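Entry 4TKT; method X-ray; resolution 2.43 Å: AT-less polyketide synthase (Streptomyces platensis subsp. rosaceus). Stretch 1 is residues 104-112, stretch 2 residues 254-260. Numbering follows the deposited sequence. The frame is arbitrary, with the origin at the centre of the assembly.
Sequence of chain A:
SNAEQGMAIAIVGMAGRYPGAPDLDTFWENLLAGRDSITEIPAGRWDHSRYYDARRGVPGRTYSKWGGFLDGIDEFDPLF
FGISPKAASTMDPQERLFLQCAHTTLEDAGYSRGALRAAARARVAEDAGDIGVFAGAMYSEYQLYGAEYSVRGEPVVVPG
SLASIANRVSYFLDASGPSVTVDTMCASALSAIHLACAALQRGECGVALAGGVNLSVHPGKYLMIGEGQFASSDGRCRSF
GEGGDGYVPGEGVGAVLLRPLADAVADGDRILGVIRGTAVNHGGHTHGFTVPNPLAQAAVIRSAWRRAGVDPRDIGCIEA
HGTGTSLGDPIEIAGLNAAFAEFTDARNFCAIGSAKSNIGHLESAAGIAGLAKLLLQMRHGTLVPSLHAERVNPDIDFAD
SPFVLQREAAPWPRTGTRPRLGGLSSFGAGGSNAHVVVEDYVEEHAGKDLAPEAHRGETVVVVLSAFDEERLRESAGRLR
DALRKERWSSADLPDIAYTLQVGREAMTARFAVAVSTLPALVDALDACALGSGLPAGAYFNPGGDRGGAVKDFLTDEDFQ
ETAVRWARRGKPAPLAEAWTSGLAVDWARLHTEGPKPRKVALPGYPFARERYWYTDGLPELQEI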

# COMPACT_ATOMS: atom_id res chain seq x y z
N THR A 104 -4.78 -0.36 8.26
CA THR A 104 -3.56 -1.17 8.32
C THR A 104 -2.31 -0.29 8.17
O THR A 104 -1.27 -0.59 8.76
CB THR A 104 -3.54 -2.25 7.23
OG1 THR A 104 -3.81 -1.66 5.96
CG2 THR A 104 -4.60 -3.30 7.50
N THR A 105 -2.43 0.79 7.41
CA THR A 105 -1.30 1.70 7.20
C THR A 105 -0.97 2.45 8.48
O THR A 105 0.20 2.67 8.80
CB THR A 105 -1.57 2.71 6.07
OG1 THR A 105 -2.01 2.02 4.89
CG2 THR A 105 -0.30 3.49 5.75
N LEU A 106 -2.00 2.87 9.21
CA LEU A 106 -1.80 3.54 10.48
C LEU A 106 -1.16 2.60 11.49
O LEU A 106 -0.28 2.99 12.27
CB LEU A 106 -3.11 4.09 11.03
CG LEU A 106 -3.43 5.55 10.70
CD1 LEU A 106 -3.65 5.76 9.21
CD2 LEU A 106 -4.63 6.02 11.49
N GLU A 107 -1.59 1.34 11.48
CA GLU A 107 -1.05 0.36 12.41
C GLU A 107 0.40 0.03 12.08
O GLU A 107 1.20 -0.20 12.98
CB GLU A 107 -1.91 -0.91 12.41
CG GLU A 107 -3.27 -0.73 13.06
CD GLU A 107 -4.04 -2.02 13.18
OE1 GLU A 107 -4.07 -2.79 12.21
OE2 GLU A 107 -4.63 -2.27 14.26
N ASP A 108 0.73 0.01 10.79
CA ASP A 108 2.11 -0.21 10.37
C ASP A 108 2.98 0.97 10.80
O ASP A 108 4.14 0.80 11.14
CB ASP A 108 2.20 -0.41 8.86
CG ASP A 108 3.58 -0.85 8.41
OD1 ASP A 108 4.10 -1.84 8.96
OD2 ASP A 108 4.16 -0.20 7.51
N ALA A 109 2.39 2.16 10.77
CA ALA A 109 3.11 3.37 11.17
C ALA A 109 3.25 3.46 12.68
O ALA A 109 4.09 4.20 13.19
CB ALA A 109 2.39 4.60 10.63
N GLY A 110 2.44 2.70 13.40
CA GLY A 110 2.46 2.72 14.85
C GLY A 110 1.70 3.91 15.39
O GLY A 110 2.11 4.53 16.37
N TYR A 111 0.59 4.24 14.75
CA TYR A 111 -0.24 5.35 15.17
C TYR A 111 -1.70 4.95 15.34
O TYR A 111 -2.27 4.28 14.48
CB TYR A 111 -0.16 6.51 14.18
CG TYR A 111 1.02 7.42 14.38
CD1 TYR A 111 0.98 8.43 15.33
CD2 TYR A 111 2.18 7.27 13.62
CE1 TYR A 111 2.06 9.27 15.52
CE2 TYR A 111 3.26 8.10 13.81
CZ TYR A 111 3.20 9.10 14.75
OH TYR A 111 4.28 9.93 14.94
N SER A 112 -2.29 5.35 16.45
CA SER A 112 -3.74 5.30 16.58
C SER A 112 -4.30 6.56 15.92
O SER A 112 -3.55 7.49 15.62
CB SER A 112 -4.16 5.22 18.04
OG SER A 112 -3.78 6.39 18.75
N GLY A 254 -3.37 -0.14 -2.08
CA GLY A 254 -2.18 0.23 -1.33
C GLY A 254 -2.23 1.67 -0.85
O GLY A 254 -2.97 2.49 -1.40
N ALA A 255 -1.43 1.97 0.17
CA ALA A 255 -1.35 3.33 0.70
C ALA A 255 -0.06 3.57 1.47
O ALA A 255 0.56 2.63 1.98
CB ALA A 255 -2.55 3.62 1.58
N VAL A 256 0.34 4.83 1.55
CA VAL A 256 1.46 5.24 2.39
C VAL A 256 1.05 6.40 3.28
O VAL A 256 0.22 7.22 2.89
CB VAL A 256 2.69 5.64 1.55
CG1 VAL A 256 3.38 4.42 0.99
CG2 VAL A 256 2.28 6.59 0.43
N LEU A 257 1.63 6.46 4.47
CA LEU A 257 1.45 7.61 5.34
C LEU A 257 2.64 8.54 5.16
O LEU A 257 3.78 8.16 5.41
CB LEU A 257 1.32 7.18 6.81
CG LEU A 257 0.78 8.24 7.77
CD1 LEU A 257 -0.57 8.75 7.32
CD2 LEU A 257 0.69 7.69 9.19
N LEU A 258 2.37 9.76 4.70
CA LEU A 258 3.43 10.70 4.36
C LEU A 258 3.57 11.82 5.39
O LEU A 258 2.59 12.24 6.01
CB LEU A 258 3.19 11.30 2.98
CG LEU A 258 3.12 10.28 1.84
CD1 LEU A 258 2.98 10.99 0.51
CD2 LEU A 258 4.34 9.39 1.85
N ARG A 259 4.79 12.31 5.55
CA ARG A 259 5.11 13.27 6.59
C ARG A 259 6.45 13.96 6.31
O ARG A 259 7.38 13.31 5.83
CB ARG A 259 5.15 12.56 7.94
CG ARG A 259 5.29 13.48 9.12
CD ARG A 259 5.05 12.74 10.42
NE ARG A 259 4.89 13.68 11.52
CZ ARG A 259 4.81 13.33 12.79
NH1 ARG A 259 4.87 12.05 13.13
NH2 ARG A 259 4.66 14.26 13.73
N PRO A 260 6.55 15.27 6.60
CA PRO A 260 7.84 15.96 6.49
C PRO A 260 8.91 15.27 7.31
O PRO A 260 8.68 14.97 8.48
CB PRO A 260 7.53 17.36 7.04
CG PRO A 260 6.08 17.55 6.77
CD PRO A 260 5.45 16.19 6.93

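How do the two backbones lie against each other? A helical segment crosses a β-strand at 48°, their axes 8.3 Å apart at closest approach. The nearest CA atoms are those of Thr-105 and Val-256, 6.6 Å apart. Along the strand, the CA-to-CB bonds of Ala-255, Leu-257 and Arg-259 point toward the helical stretch, whereas that of Val-256 points away, the usual alternation of an extended chain.

Which contacts are purely van der Waals? Thr-105 spans two strand residues that face it: its OG1 is 3.7 Å from Ala-255 CB, and its CG2 is 3.8 Å from Leu-257 N. That OG1 is hydrogen-bonded elsewhere in the structure, so its polarity is satisfied even beside a methyl group. One helical turn later, Ala-109 CB meets Leu-257 CD2 at 3.8 Å, an apolar pairing between two buried residues.

Where does polar chemistry join the stretches? Beyond the helix, Gly-110 takes a positive phi, which favours glycine, and Tyr-111 follows in an extended conformation with its CB toward the strand. Arg-259, with chi1 to chi3 all t, reaches out so that its NH1 donates a weak hydrogen bond to Tyr-111 OH: the distance is 2.8 Å, but the N-H...O angle is only 130°. The hydroxyl lies at the guanidinium edge, near its plane.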